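Local atomic coordinates of DUF1573 domain-containing protein (Porphyromonas gingivalis, PDB entry 2QSV), a protein that is of unknown function, though tentatively linked through its family to cysteine-type peptidase activity, and carries two Ig-like beta sandwiches in its C-terminal part. Residues V37-L42 / L82-T87; S123-M128 / K215-L220; G148-H153 / T169-G174. All coordinates share one frame; numbering follows the deposited sequence. Where two conformers were deposited one is given.

Overall arrangement
Two Ig-like beta sandwiches follow one another in this C-terminal part of the protein, and both have a mixed sheet of the same strand order. Contact 1 joins strands 35-41 and 76-87, neighbours inside that sheet of the first domain. Contacts 2 and 3 belong to the second domain and reach its equivalent sheet: contact 2 pairs the outermost strand 125-130 with 211-219, and contact 3 pairs 150-157 with the outermost strand 170-171. The centres of contacts 2 and 3 lie about 24 Å apart, whereas the centre of contact 1 is about 40 Å from each of theirs. Along the chain contact 1 closes first; contact 3 then falls between the two segments of contact 2. The repeated strand order shows two similar modules in series.

Contact 1: V37-L42 / L82-T87; sequences VAVVSL and LVLEVT
The carbonyl oxygen V83 O is approached by three groups of segment 37-42. V40 N donates to V83 O at 2.9 Å in a hydrogen bond distinctly bent at the hydrogen (142°), while V39 CA lies 3.5 Å from V83 O in a CA-H...O contact. The third neighbour is a methyl: V40 CG2, lodged between its own backbone N and carbonyl carbon, lies 3.4 Å from V83 O. On one side of this point the antiparallel pairing is regular, A38 and E85 exchanging two nearly straight backbone bonds, with A38 N to E85 O at 3.0 Å. On the other, V83 N is bonded to S41 O, one residue beyond V40. With V40 in a helical backbone conformation (phi/psi -85/-20°), these bonds are consistent with a beta bulge in strand 35-41, which pairs with 76-87, both inner strands of the five-stranded sheet of an Ig-like sandwich. The methyls of V40 reach V83 and E85 on the face of A38. There V40 crosses V83 obliquely, CG2 3.6 Å from V83 CG1, and V40 CG1 meets E85 CB, the valine lying at about a right angle to the extended glutamate; E85 OE1 has a weak, long ion pair with K94. The opposite face, with V37, V39, L84 and V86, is buried, and strand 3-5 touches it through L3 and V5. V37 CG2 and V86 CG2 lie side by side there at 3.9 Å. V39 holds CG1 anti to the backbone N, which directs this methyl to L82 CD1, 3.5 Å away, while its CG2 rests beside L84 CD2. L82 CD1 also meets L42 CD2 at 3.5 Å. Across the other edge of the strand, R51 NH2 bonds V39 O.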
loop_
_atom_site.group_PDB
_atom_site.type_symbol
_atom_site.label_atom_id
_atom_site.label_comp_id
_atom_site.label_asym_id
_atom_site.label_seq_id
_atom_site.Cartn_x
_atom_site.Cartn_y
_atom_site.Cartn_z
ATOM N N VAL A 37 24.187 7.870 9.200
ATOM C CA VAL A 37 22.969 7.256 8.642
ATOM C C VAL A 37 23.290 6.309 7.498
ATOM O O VAL A 37 23.984 6.673 6.553
ATOM C CB VAL A 37 21.931 8.306 8.188
ATOM C CG1 VAL A 37 20.631 7.615 7.744
ATOM C CG2 VAL A 37 21.633 9.281 9.310
ATOM N N ALA A 38 22.796 5.080 7.613
ATOM C CA ALA A 38 22.873 4.133 6.526
ATOM C C ALA A 38 21.459 3.666 6.162
ATOM O O ALA A 38 20.657 3.325 7.026
ATOM C CB ALA A 38 23.770 2.965 6.894
ATOM N N VAL A 39 21.159 3.709 4.871
ATOM C CA VAL A 39 19.979 3.070 4.310
ATOM C C VAL A 39 20.371 1.607 4.115
ATOM O O VAL A 39 21.026 1.241 3.141
ATOM C CB VAL A 39 19.570 3.714 2.959
ATOM C CG1 VAL A 39 18.309 3.052 2.407
ATOM C CG2 VAL A 39 19.352 5.225 3.121
ATOM N N VAL A 40 19.977 0.771 5.065
ATOM C CA VAL A 40 20.452 -0.621 5.087
ATOM C C VAL A 40 19.648 -1.596 4.199
ATOM O O VAL A 40 20.141 -2.666 3.844
ATOM C CB VAL A 40 20.617 -1.157 6.549
ATOM C CG1 VAL A 40 21.738 -0.392 7.274
ATOM C CG2 VAL A 40 19.338 -1.031 7.330
ATOM N N SER A 41 18.421 -1.223 3.845
ATOM C CA SER A 41 17.611 -2.035 2.938
ATOM C C SER A 41 16.705 -1.119 2.115
ATOM O O SER A 41 16.130 -0.190 2.657
ATOM C CB SER A 41 16.779 -3.045 3.732
ATOM O OG SER A 41 16.217 -4.029 2.889
ATOM N N LEU A 42 16.626 -1.375 0.805
ATOM C CA LEU A 42 15.756 -0.648 -0.122
ATOM C C LEU A 42 14.689 -1.590 -0.637
ATOM O O LEU A 42 14.989 -2.741 -0.860
ATOM C CB LEU A 42 16.530 -0.197 -1.371
ATOM C CG LEU A 42 17.492 0.985 -1.412
ATOM C CD1 LEU A 42 18.245 0.975 -2.753
ATOM C CD2 LEU A 42 16.739 2.304 -1.225
ATOM N N LEU A 82 11.735 0.856 3.511
ATOM C CA LEU A 82 13.042 1.488 3.411
ATOM C C LEU A 82 13.638 1.461 4.845
ATOM O O LEU A 82 13.078 2.034 5.790
ATOM C CB LEU A 82 12.863 2.910 2.869
ATOM C CG LEU A 82 14.120 3.779 2.794
ATOM C CD1 LEU A 82 14.904 3.392 1.555
ATOM C CD2 LEU A 82 13.733 5.254 2.731
ATOM N N VAL A 83 14.748 0.762 5.032
ATOM C CA VAL A 83 15.245 0.579 6.409
ATOM C C VAL A 83 16.387 1.553 6.740
ATOM O O VAL A 83 17.434 1.562 6.091
ATOM C CB VAL A 83 15.608 -0.904 6.726
ATOM C CG1 VAL A 83 15.898 -1.076 8.241
ATOM C CG2 VAL A 83 14.454 -1.824 6.304
ATOM N N LEU A 84 16.158 2.373 7.761
ATOM C CA LEU A 84 17.145 3.377 8.188
ATOM C C LEU A 84 17.846 3.032 9.500
ATOM O O LEU A 84 17.211 2.908 10.538
ATOM C CB LEU A 84 16.486 4.753 8.308
ATOM C CG LEU A 84 15.840 5.227 7.006
ATOM C CD1 LEU A 84 15.071 6.495 7.298
ATOM C CD2 LEU A 84 16.866 5.420 5.882
ATOM N N GLU A 85 19.159 2.880 9.420
ATOM C CA GLU A 85 19.987 2.604 10.590
ATOM C C GLU A 85 20.779 3.846 11.001
ATOM O O GLU A 85 21.617 4.348 10.255
ATOM C CB GLU A 85 20.937 1.446 10.329
ATOM C CG GLU A 85 21.879 1.181 11.489
ATOM C CD GLU A 85 22.995 0.247 11.100
ATOM O OE1 GLU A 85 22.825 -0.983 11.305
ATOM O OE2 GLU A 85 24.025 0.747 10.559
ATOM N N VAL A 86 20.496 4.328 12.200
ATOM C CA VAL A 86 21.109 5.544 12.714
ATOM C C VAL A 86 22.094 5.247 13.857
ATOM O O VAL A 86 21.747 4.540 14.825
ATOM C CB VAL A 86 20.002 6.493 13.163
ATOM C CG1 VAL A 86 20.445 7.364 14.305
ATOM C CG2 VAL A 86 19.540 7.306 11.968
ATOM N N THR A 87 23.320 5.761 13.729
ATOM C CA THR A 87 24.333 5.652 14.785
ATOM C C THR A 87 24.888 7.022 15.170
ATOM O O THR A 87 25.434 7.741 14.332
ATOM C CB THR A 87 25.492 4.698 14.411
ATOM O OG1 THR A 87 26.378 5.326 13.474
ATOM C CG2 THR A 87 24.962 3.410 13.820
#

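Contact 2: S123-M128 / K215-L220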
loop_
_atom_site.group_PDB
_atom_site.type_symbol
_atom_site.label_atom_id
_atom_site.label_comp_id
_atom_site.label_asym_id
_atom_site.label_seq_id
_atom_site.Cartn_x
_atom_site.Cartn_y
_atom_site.Cartn_z
ATOM N N SER A 123 -20.279 -3.129 -5.860
ATOM C CA SER A 123 -20.615 -2.066 -4.957
ATOM C C SER A 123 -19.336 -1.470 -4.369
ATOM O O SER A 123 -18.435 -2.173 -3.899
ATOM C CB SER A 123 -21.524 -2.646 -3.874
ATOM O OG SER A 123 -21.568 -1.717 -2.795
ATOM N N THR A 124 -19.221 -0.157 -4.456
ATOM C CA THR A 124 -18.014 0.514 -3.946
ATOM C C THR A 124 -18.243 1.349 -2.667
ATOM O O THR A 124 -17.394 2.131 -2.262
ATOM C CB THR A 124 -17.298 1.311 -5.038
ATOM O OG1 THR A 124 -18.239 2.168 -5.685
ATOM C CG2 THR A 124 -16.651 0.341 -6.082
ATOM N N TYR A 125 -19.394 1.152 -2.044
ATOM C CA TYR A 125 -19.765 1.866 -0.845
ATOM C C TYR A 125 -20.539 0.903 0.022
ATOM O O TYR A 125 -21.605 0.434 -0.359
ATOM C CB TYR A 125 -20.610 3.094 -1.197
ATOM C CG TYR A 125 -20.952 3.975 0.023
ATOM C CD1 TYR A 125 -20.104 4.995 0.440
ATOM C CD2 TYR A 125 -22.133 3.774 0.743
ATOM C CE1 TYR A 125 -20.430 5.824 1.556
ATOM C CE2 TYR A 125 -22.468 4.584 1.858
ATOM C CZ TYR A 125 -21.608 5.601 2.252
ATOM O OH TYR A 125 -21.946 6.400 3.349
ATOM N N LEU A 126 -19.998 0.576 1.175
ATOM C CA LEU A 126 -20.680 -0.312 2.082
ATOM C C LEU A 126 -20.756 0.324 3.482
ATOM O O LEU A 126 -19.735 0.488 4.155
ATOM C CB LEU A 126 -19.948 -1.681 2.163
ATOM C CG LEU A 126 -20.456 -2.665 3.243
ATOM C CD1 LEU A 126 -21.901 -3.121 2.991
ATOM C CD2 LEU A 126 -19.550 -3.910 3.360
ATOM N N ASP A 127 -21.964 0.648 3.930
ATOM C CA ASP A 127 -22.126 1.152 5.300
ATOM C C ASP A 127 -22.663 0.022 6.137
ATOM O O ASP A 127 -23.816 -0.386 5.972
ATOM C CB ASP A 127 -23.057 2.388 5.340
ATOM C CG ASP A 127 -23.024 3.134 6.709
ATOM O OD1 ASP A 127 -22.621 2.565 7.763
ATOM O OD2 ASP A 127 -23.408 4.318 6.704
HETATM N N MSE A 128 -21.826 -0.527 7.010
HETATM C CA MSE A 128 -22.247 -1.651 7.844
HETATM C C MSE A 128 -23.089 -1.284 9.072
HETATM O O MSE A 128 -23.546 -2.168 9.807
HETATM C CB MSE A 128 -21.046 -2.469 8.252
HETATM C CG MSE A 128 -20.321 -2.985 7.034
HETATM SE SE MSE A 128 -18.894 -4.121 7.515
HETATM C CE MSE A 128 -19.736 -5.400 8.648
ATOM N N LYS A 215 -15.267 1.866 -0.238
ATOM C CA LYS A 215 -15.341 2.503 1.080
ATOM C C LYS A 215 -16.270 1.732 1.996
ATOM O O LYS A 215 -17.434 1.530 1.694
ATOM C CB LYS A 215 -15.822 3.960 0.981
ATOM C CG LYS A 215 -16.219 4.555 2.376
ATOM C CD LYS A 215 -15.004 4.696 3.326
ATOM C CE LYS A 215 -13.988 5.705 2.798
ATOM N NZ LYS A 215 -12.595 5.403 3.153
ATOM N N VAL A 216 -15.728 1.274 3.107
ATOM C CA VAL A 216 -16.468 0.587 4.129
ATOM C C VAL A 216 -16.603 1.489 5.387
ATOM O O VAL A 216 -15.609 2.030 5.901
ATOM C CB VAL A 216 -15.773 -0.738 4.501
ATOM C CG1 VAL A 216 -16.571 -1.526 5.571
ATOM C CG2 VAL A 216 -15.557 -1.626 3.233
ATOM N N LYS A 217 -17.829 1.643 5.853
ATOM C CA LYS A 217 -18.157 2.340 7.098
ATOM C C LYS A 217 -18.762 1.415 8.135
ATOM O O LYS A 217 -19.519 0.481 7.807
ATOM C CB LYS A 217 -19.125 3.473 6.824
ATOM C CG LYS A 217 -18.491 4.614 6.113
ATOM C CD LYS A 217 -19.565 5.666 5.785
ATOM C CE LYS A 217 -18.912 6.798 5.028
ATOM N NZ LYS A 217 -19.956 7.809 4.696
ATOM N N ALA A 218 -18.398 1.666 9.391
ATOM C CA ALA A 218 -18.886 0.910 10.527
ATOM C C ALA A 218 -18.804 1.800 11.787
ATOM O O ALA A 218 -17.925 2.652 11.887
ATOM C CB ALA A 218 -18.068 -0.368 10.701
ATOM N N GLU A 219 -19.739 1.621 12.717
ATOM C CA GLU A 219 -19.694 2.309 14.026
ATOM C C GLU A 219 -19.958 1.334 15.164
ATOM O O GLU A 219 -20.603 0.288 14.961
ATOM C CB GLU A 219 -20.638 3.523 14.075
ATOM C CG GLU A 219 -22.090 3.206 13.825
ATOM C CD GLU A 219 -22.904 4.437 13.394
ATOM O OE1 GLU A 219 -22.898 5.446 14.146
ATOM O OE2 GLU A 219 -23.556 4.381 12.310
ATOM N N LEU A 220 -19.448 1.649 16.354
ATOM C CA LEU A 220 -19.519 0.710 17.477
ATOM C C LEU A 220 -20.941 0.336 17.909
ATOM O O LEU A 220 -21.839 1.163 17.855
ATOM C CB LEU A 220 -18.706 1.216 18.675
ATOM C CG LEU A 220 -17.202 1.026 18.524
ATOM C CD1 LEU A 220 -16.484 1.584 19.743
ATOM C CD2 LEU A 220 -16.881 -0.444 18.344
HETATM O O HOH W 1 -21.702 3.012 10.261
#
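V216 CG1 is the apolar centre, meeting two side chains of segment 123-128: the M128 side chain (selenomethionine) crosses V216 obliquely, its SE 4.0 Å from V216 CG1, and L126 CD2 lies 4.4 Å from the same methyl. Farther along, M128 CB also meets A218 CB on this face, which A138 and T136 of strand 136-144 touch through L126 and M128. Between the two faces the backbones run parallel: L126 N is held nearly straight by K215 O, and L126 O accepts K217 N at 2.8 Å. V216 CA lies 3.3 Å from L126 O in a CA-H...O contact. This parallel pairing places strand 125-130 at the edge of the five-stranded sheet of the second Ig-like sandwich, beside the C-terminal strand 211-219. The face of Y125, D127, K215 and K217 is polar. Y125 CG stands anti to the backbone N (chi1 -175°), and K217, extended beyond CG, crosses the tyrosine obliquely to bring NZ to the ring edge, near its plane, where it donates to Y125 OH at 2.8 Å. D127 OD1 packs against K217 CB at 3.7 Å and is hydrogen-bonded to G129 N. A water lies 2.7 Å from D127 OD1 and 3.1 Å from E219 OE2, within reach of both carboxylates, though it may not bond to both at once. In the conformer given, the bent K215 chain leads NZ away to D199.

Contact 3: G148-H153 / T169-G174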
loop_
_atom_site.group_PDB
_atom_site.type_symbol
_atom_site.label_atom_id
_atom_site.label_comp_id
_atom_site.label_asym_id
_atom_site.label_seq_id
_atom_site.Cartn_x
_atom_site.Cartn_y
_atom_site.Cartn_z
ATOM N N GLY A 148 -12.791 -10.864 -21.430
ATOM C CA GLY A 148 -11.719 -11.697 -20.964
ATOM C C GLY A 148 -11.872 -11.989 -19.469
ATOM O O GLY A 148 -12.791 -11.468 -18.805
ATOM N N PRO A 149 -10.971 -12.831 -18.928
ATOM C CA PRO A 149 -10.999 -13.168 -17.502
ATOM C C PRO A 149 -10.578 -11.923 -16.684
ATOM O O PRO A 149 -9.614 -11.225 -17.030
ATOM C CB PRO A 149 -9.941 -14.288 -17.357
ATOM C CG PRO A 149 -9.081 -14.191 -18.555
ATOM C CD PRO A 149 -9.824 -13.448 -19.638
ATOM N N LEU A 150 -11.338 -11.655 -15.639
ATOM C CA LEU A 150 -11.023 -10.605 -14.681
ATOM C C LEU A 150 -10.107 -11.199 -13.643
ATOM O O LEU A 150 -10.462 -12.219 -13.015
ATOM C CB LEU A 150 -12.301 -10.102 -14.028
ATOM C CG LEU A 150 -12.182 -9.050 -12.891
ATOM C CD1 LEU A 150 -11.639 -7.704 -13.428
ATOM C CD2 LEU A 150 -13.584 -8.864 -12.215
ATOM N N ARG A 151 -8.922 -10.603 -13.486
ATOM C CA ARG A 151 -7.941 -11.039 -12.521
ATOM C C ARG A 151 -7.786 -10.042 -11.376
ATOM O O ARG A 151 -7.658 -8.840 -11.639
ATOM C CB ARG A 151 -6.592 -11.187 -13.225
ATOM C CG ARG A 151 -6.604 -12.269 -14.329
ATOM C CD ARG A 151 -5.254 -12.296 -15.066
ATOM N NE ARG A 151 -5.410 -12.986 -16.343
ATOM C CZ ARG A 151 -5.598 -14.301 -16.458
ATOM N NH1 ARG A 151 -5.654 -15.069 -15.373
ATOM N NH2 ARG A 151 -5.746 -14.860 -17.654
ATOM N N LEU A 152 -7.815 -10.535 -10.145
ATOM C CA LEU A 152 -7.681 -9.695 -8.965
ATOM C C LEU A 152 -6.261 -9.874 -8.500
ATOM O O LEU A 152 -5.941 -10.874 -7.852
ATOM C CB LEU A 152 -8.680 -10.085 -7.860
ATOM C CG LEU A 152 -10.153 -10.213 -8.195
ATOM C CD1 LEU A 152 -11.012 -10.516 -6.943
ATOM C CD2 LEU A 152 -10.727 -9.023 -8.986
ATOM N N HIS A 153 -5.387 -8.964 -8.922
ATOM C CA HIS A 153 -3.985 -9.090 -8.605
ATOM C C HIS A 153 -3.703 -8.899 -7.118
ATOM O O HIS A 153 -2.827 -9.548 -6.572
ATOM C CB HIS A 153 -3.159 -8.096 -9.410
ATOM C CG HIS A 153 -3.344 -8.205 -10.872
ATOM N ND1 HIS A 153 -3.159 -9.390 -11.554
ATOM C CD2 HIS A 153 -3.671 -7.274 -11.802
ATOM C CE1 HIS A 153 -3.338 -9.176 -12.844
ATOM N NE2 HIS A 153 -3.651 -7.901 -13.020
ATOM N N THR A 169 -9.659 -15.424 -7.430
ATOM C CA THR A 169 -8.914 -14.287 -7.973
ATOM C C THR A 169 -8.937 -14.252 -9.486
ATOM O O THR A 169 -8.309 -13.365 -10.094
ATOM C CB THR A 169 -7.433 -14.225 -7.526
ATOM O OG1 THR A 169 -6.787 -15.444 -7.890
ATOM C CG2 THR A 169 -7.283 -13.991 -6.028
ATOM N N GLU A 170 -9.646 -15.201 -10.094
ATOM C CA GLU A 170 -9.858 -15.147 -11.538
ATOM C C GLU A 170 -11.319 -15.451 -11.812
ATOM O O GLU A 170 -11.868 -16.464 -11.319
ATOM C CB GLU A 170 -8.923 -16.079 -12.305
ATOM C CG GLU A 170 -9.105 -15.953 -13.832
ATOM C CD GLU A 170 -8.461 -17.106 -14.618
ATOM O OE1 GLU A 170 -7.599 -17.819 -14.031
ATOM O OE2 GLU A 170 -8.803 -17.299 -15.822
ATOM N N ILE A 171 -11.949 -14.543 -12.558
ATOM C CA ILE A 171 -13.384 -14.569 -12.782
ATOM C C ILE A 171 -13.658 -14.571 -14.257
ATOM O O ILE A 171 -13.269 -13.633 -14.991
ATOM C CB ILE A 171 -14.145 -13.429 -12.054
ATOM C CG1 ILE A 171 -13.906 -13.537 -10.524
ATOM C CG2 ILE A 171 -15.674 -13.588 -12.178
ATOM C CD1 ILE A 171 -12.773 -12.638 -10.001
ATOM N N LYS A 172 -14.373 -15.616 -14.706
ATOM C CA LYS A 172 -14.680 -15.712 -16.156
ATOM C C LYS A 172 -15.748 -14.684 -16.560
ATOM O O LYS A 172 -16.529 -14.261 -15.719
ATOM C CB LYS A 172 -15.094 -17.149 -16.585
ATOM C CG LYS A 172 -16.356 -17.621 -15.940
ATOM C CD LYS A 172 -16.712 -19.095 -16.356
ATOM C CE LYS A 172 -15.792 -20.152 -15.732
ATOM N NZ LYS A 172 -16.082 -21.517 -16.328
ATOM N N PRO A 173 -15.806 -14.323 -17.853
ATOM C CA PRO A 173 -16.869 -13.397 -18.352
ATOM C C PRO A 173 -18.277 -13.811 -17.965
ATOM O O PRO A 173 -18.643 -15.001 -18.115
ATOM C CB PRO A 173 -16.695 -13.406 -19.869
ATOM C CG PRO A 173 -15.278 -13.875 -20.100
ATOM C CD PRO A 173 -14.868 -14.729 -18.919
ATOM N N GLY A 174 -19.056 -12.849 -17.446
ATOM C CA GLY A 174 -20.353 -13.111 -16.901
ATOM C C GLY A 174 -20.406 -13.777 -15.554
ATOM O O GLY A 174 -21.496 -13.909 -14.981
#
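L150 and I171 form an antiparallel hydrogen-bonded pair in which each backbone N donates to the other's O, both at 2.8 Å, and L152 N extends the pairing to T169 O. CA-H...O contacts accompany the bonds: E170 CA lies 3.3 Å from L150 O, R151 CA approaches T169 O, and P149 CA approaches I171 O. The last oxygen has a further partner in N144 ND2, so it is gripped by two N-H donors and a CA-H. Strand 170-171 is the short outermost strand of the mixed sheet in the second Ig-like domain, laid along 150-157. On the buried face I171 crosses L152 obliquely, its CD1 coming 4.0 Å from L152 CG. L150 joins them through its CB beside I171 CB; I142 and M120, from the sheet across the sandwich, touch both leucines. The other face carries R151 and E170, which lie side by side, pointing the same way. R151 CG sits anti to its carbonyl carbon (chi1 -63°), the chain then extending to NE, and a long salt bridge results, R151 NH1 3.6 Å from E170 OE1, with guanidinium and carboxylate planes 50° apart. P149 runs beside the same glutamate, CB 3.6 Å from E170 OE2, and this CB also lies 4.2 Å above the R151 guanidinium plane, offset toward its rim. Beyond the pairing, P173 CG rests 3.7 Å from G148 O, itself bonded to N144 ND2. N205 takes up the other edge of the 148-153 backbone, its OD1 accepting from R151 N and its ND2 donating to P149 O. The ion pair is long, so it probably adds weak electrostatic attraction, while the directed bonds between the segments are the three backbone hydrogen bonds.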